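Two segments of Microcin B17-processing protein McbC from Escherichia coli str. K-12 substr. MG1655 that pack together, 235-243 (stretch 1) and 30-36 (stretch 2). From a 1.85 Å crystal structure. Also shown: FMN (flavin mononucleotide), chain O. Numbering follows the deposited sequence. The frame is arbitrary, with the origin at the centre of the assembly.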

# COMPACT_ATOMS: atom_id res chain seq x y z
N TRP D 235 7.94 4.26 -26.11
CA TRP D 235 7.35 5.51 -25.69
C TRP D 235 6.47 5.32 -24.45
O TRP D 235 5.53 4.56 -24.47
CB TRP D 235 6.52 6.01 -26.85
CG TRP D 235 5.93 7.34 -26.72
CD1 TRP D 235 4.65 7.65 -26.32
CD2 TRP D 235 6.52 8.55 -27.14
NE1 TRP D 235 4.44 9.00 -26.43
CE2 TRP D 235 5.57 9.58 -26.95
CE3 TRP D 235 7.77 8.88 -27.67
CZ2 TRP D 235 5.84 10.90 -27.22
CZ3 TRP D 235 8.04 10.19 -27.96
CH2 TRP D 235 7.07 11.20 -27.74
N ALA D 236 6.78 6.07 -23.42
CA ALA D 236 6.04 6.08 -22.16
C ALA D 236 5.22 7.34 -21.93
O ALA D 236 4.49 7.42 -20.95
CB ALA D 236 7.03 5.87 -21.02
N GLY D 237 5.29 8.31 -22.83
CA GLY D 237 4.65 9.62 -22.64
C GLY D 237 3.22 9.63 -23.18
O GLY D 237 2.93 10.33 -24.14
N TYR D 238 2.35 8.81 -22.59
CA TYR D 238 0.94 8.76 -22.98
C TYR D 238 0.09 8.70 -21.72
O TYR D 238 0.58 8.34 -20.62
CB TYR D 238 0.67 7.57 -23.92
CG TYR D 238 0.93 6.24 -23.30
CD1 TYR D 238 -0.06 5.59 -22.57
CD2 TYR D 238 2.18 5.66 -23.36
CE1 TYR D 238 0.19 4.38 -21.95
CE2 TYR D 238 2.44 4.46 -22.77
CZ TYR D 238 1.43 3.82 -22.06
OH TYR D 238 1.69 2.61 -21.44
N THR D 239 -1.19 8.97 -21.91
CA THR D 239 -2.18 8.92 -20.86
C THR D 239 -2.81 7.53 -20.89
O THR D 239 -3.57 7.21 -21.80
CB THR D 239 -3.25 10.00 -21.07
OG1 THR D 239 -2.61 11.28 -21.09
CG2 THR D 239 -4.30 9.94 -19.94
N ASP D 240 -2.46 6.71 -19.91
CA ASP D 240 -2.81 5.28 -19.93
C ASP D 240 -4.32 5.04 -20.06
O ASP D 240 -4.74 4.21 -20.86
CB ASP D 240 -2.27 4.54 -18.70
CG ASP D 240 -0.77 4.77 -18.46
OD1 ASP D 240 -0.36 5.95 -18.25
OD2 ASP D 240 -0.01 3.78 -18.47
N SER D 241 -5.12 5.76 -19.30
CA SER D 241 -6.55 5.50 -19.26
C SER D 241 -7.21 5.94 -20.57
O SER D 241 -8.18 5.33 -21.03
CB SER D 241 -7.19 6.21 -18.08
OG SER D 241 -7.00 7.59 -18.20
N TYR D 242 -6.65 6.97 -21.18
CA TYR D 242 -7.17 7.52 -22.43
C TYR D 242 -6.83 6.59 -23.62
O TYR D 242 -7.69 6.33 -24.46
CB TYR D 242 -6.56 8.89 -22.62
CG TYR D 242 -6.98 9.71 -23.81
CD1 TYR D 242 -8.23 9.58 -24.40
CD2 TYR D 242 -6.13 10.70 -24.30
CE1 TYR D 242 -8.61 10.39 -25.47
CE2 TYR D 242 -6.47 11.48 -25.39
CZ TYR D 242 -7.71 11.32 -25.96
OH TYR D 242 -8.03 12.15 -27.01
N VAL D 243 -5.61 6.08 -23.64
CA VAL D 243 -5.24 5.02 -24.61
C VAL D 243 -6.16 3.80 -24.45
O VAL D 243 -6.77 3.34 -25.44
CB VAL D 243 -3.76 4.63 -24.44
CG1 VAL D 243 -3.41 3.38 -25.25
CG2 VAL D 243 -2.88 5.81 -24.84
N1 FMN O . 11.68 8.51 -25.86
C2 FMN O . 10.90 9.62 -25.88
O2 FMN O . 11.24 10.55 -26.64
N3 FMN O . 9.79 9.75 -25.12
C4 FMN O . 9.37 8.76 -24.28
O4 FMN O . 8.34 8.88 -23.59
C4A FMN O . 10.18 7.52 -24.19
N5 FMN O . 9.85 6.49 -23.37
C5A FMN O . 10.60 5.37 -23.32
C6 FMN O . 10.22 4.33 -22.48
C7 FMN O . 10.96 3.15 -22.40
C7M FMN O . 10.52 2.05 -21.47
C8 FMN O . 12.18 3.00 -23.23
C8M FMN O . 12.99 1.73 -23.15
C9 FMN O . 12.58 4.03 -24.08
C9A FMN O . 11.83 5.22 -24.17
N10 FMN O . 12.20 6.29 -25.03
C10 FMN O . 11.39 7.45 -25.05
C1' FMN O . 13.39 6.24 -25.90
C2' FMN O . 14.62 6.60 -25.10
O2' FMN O . 14.59 8.01 -24.80
C3' FMN O . 15.88 6.20 -25.89
O3' FMN O . 15.95 4.77 -25.98
C4' FMN O . 17.17 6.72 -25.26
O4' FMN O . 17.16 8.14 -25.26
C5' FMN O . 18.43 6.26 -25.99
O5' FMN O . 18.36 6.69 -27.35
P FMN O . 18.44 5.63 -28.55
O1P FMN O . 17.27 4.69 -28.39
O2P FMN O . 18.31 6.51 -29.78
O3P FMN O . 19.80 5.03 -28.34
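Stretch 2 30-36: GNFASLP

Stretch 2 lies on stretch 1 as an extended, irregular strand-like segment, though it forms no regular strand. From Asn 31 to Leu 35 its phi angles run from -75° to -137° and its psi angles from 94° to 152°. Gly 30, at -94°/1°, is not extended, and at Pro 36, at -55°/-38°, the chain leaves the extended path again. It passes the point where stretch 1 changes from loop to helix. The register there runs in opposite senses: Thr 239 has its CA 4.8 Å from the CA of Ala 33, while the CA of Asp 240, one residue on, is 5.8 Å from the CA of Asn 31, two residues back.

The directional bonds come from the side chains of stretch 1 reaching backbone amides of stretch 2. Phe 32 N donates to Asp 240 OD1 at 3.0 Å and nearly straight, 165° at the hydrogen; Ser 34 N donates to Thr 239 OG1 at 2.8 Å and 151°. Two adjacent residues thus hold two alternate amides, a spacing that suits an extended chain, and between them Ala 33 turns its CB away. The same hydroxyl, Thr 239 OG1, also lies 2.8 Å from Ser 34 O. Thr 239 occupies the N-cap position, but its side chain makes no capping bond; its OG1 accepts from Ser 34 N.

Backbone contact is closest around Phe 32. Its carbonyl O receives a CA-H...O contact from Thr 239 CA at 3.3 Å, and water 1 donates to that same O at 2.8 Å while accepting from Ser 241 N at 3.0 Å, so an amide in the first turn of the helix is tied to stretch 2 through solvent. Water 2 accepts from Thr 239 N at 3.0 Å.

Packing fills in around these bonds. Phe 32 gives up the most area of any residue in the contact, with its CB 3.4 Å from Tyr 238 O and its CD2 3.9 Å from Ala 236 O. Leu 35 starts sideways, but its end comes nearer, placing CD2 3.8 Å from Tyr 242 CD2 in an apolar contact. Ser 34 points toward stretch 1, its CB 4.0 Å from Tyr 238 C and its OG 3.7 Å from Gly 237 O.

One approach is not a bond: Asn 31 OD1 and Asp 240 OD2 are both acceptors at 3.2 Å, and each is satisfied elsewhere in the structure. The rule to read here is economical: 401 Å² of buried surface, anchored by two side-chain-to-amide bonds.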

# COMPACT_ATOMS: atom_id res chain seq x y z
N GLY D 30 1.83 4.70 -11.37
CA GLY D 30 2.67 5.01 -12.47
C GLY D 30 1.98 5.49 -13.73
O GLY D 30 2.65 5.74 -14.72
N ASN D 31 0.66 5.61 -13.71
CA ASN D 31 -0.09 6.08 -14.86
C ASN D 31 0.12 7.60 -14.96
O ASN D 31 0.25 8.27 -13.95
CB ASN D 31 -1.58 5.77 -14.71
CG ASN D 31 -1.94 4.30 -15.00
OD1 ASN D 31 -1.14 3.50 -15.47
ND2 ASN D 31 -3.16 3.98 -14.74
N PHE D 32 0.03 8.12 -16.18
CA PHE D 32 0.28 9.52 -16.49
C PHE D 32 -0.98 10.16 -17.03
O PHE D 32 -1.81 9.49 -17.63
CB PHE D 32 1.36 9.64 -17.58
CG PHE D 32 2.78 9.61 -17.09
CD1 PHE D 32 3.13 9.35 -15.76
CD2 PHE D 32 3.81 9.83 -18.01
CE1 PHE D 32 4.45 9.32 -15.37
CE2 PHE D 32 5.15 9.81 -17.62
CZ PHE D 32 5.47 9.56 -16.29
N ALA D 33 -1.15 11.44 -16.75
CA ALA D 33 -2.04 12.33 -17.47
C ALA D 33 -1.15 13.23 -18.31
O ALA D 33 -0.65 14.24 -17.84
CB ALA D 33 -2.88 13.14 -16.50
N SER D 34 -0.94 12.83 -19.55
CA SER D 34 0.00 13.48 -20.44
C SER D 34 -0.78 13.96 -21.65
O SER D 34 -1.08 13.18 -22.55
CB SER D 34 1.06 12.46 -20.85
OG SER D 34 1.89 13.00 -21.84
N LEU D 35 -1.14 15.22 -21.67
CA LEU D 35 -1.94 15.77 -22.78
C LEU D 35 -1.38 17.11 -23.18
O LEU D 35 -0.87 17.82 -22.33
CB LEU D 35 -3.38 16.00 -22.33
CG LEU D 35 -4.26 14.81 -21.96
CD1 LEU D 35 -5.62 15.35 -21.58
CD2 LEU D 35 -4.41 13.87 -23.14
N PRO D 36 -1.52 17.50 -24.47
CA PRO D 36 -1.05 18.85 -24.87
C PRO D 36 -1.67 19.97 -24.03
O PRO D 36 -0.98 20.93 -23.70
CB PRO D 36 -1.50 18.97 -26.33
CG PRO D 36 -1.68 17.57 -26.79
CD PRO D 36 -2.13 16.78 -25.59
O HOH W 1 -3.82 7.52 -17.21
O HOH W 2 -2.44 10.62 -24.04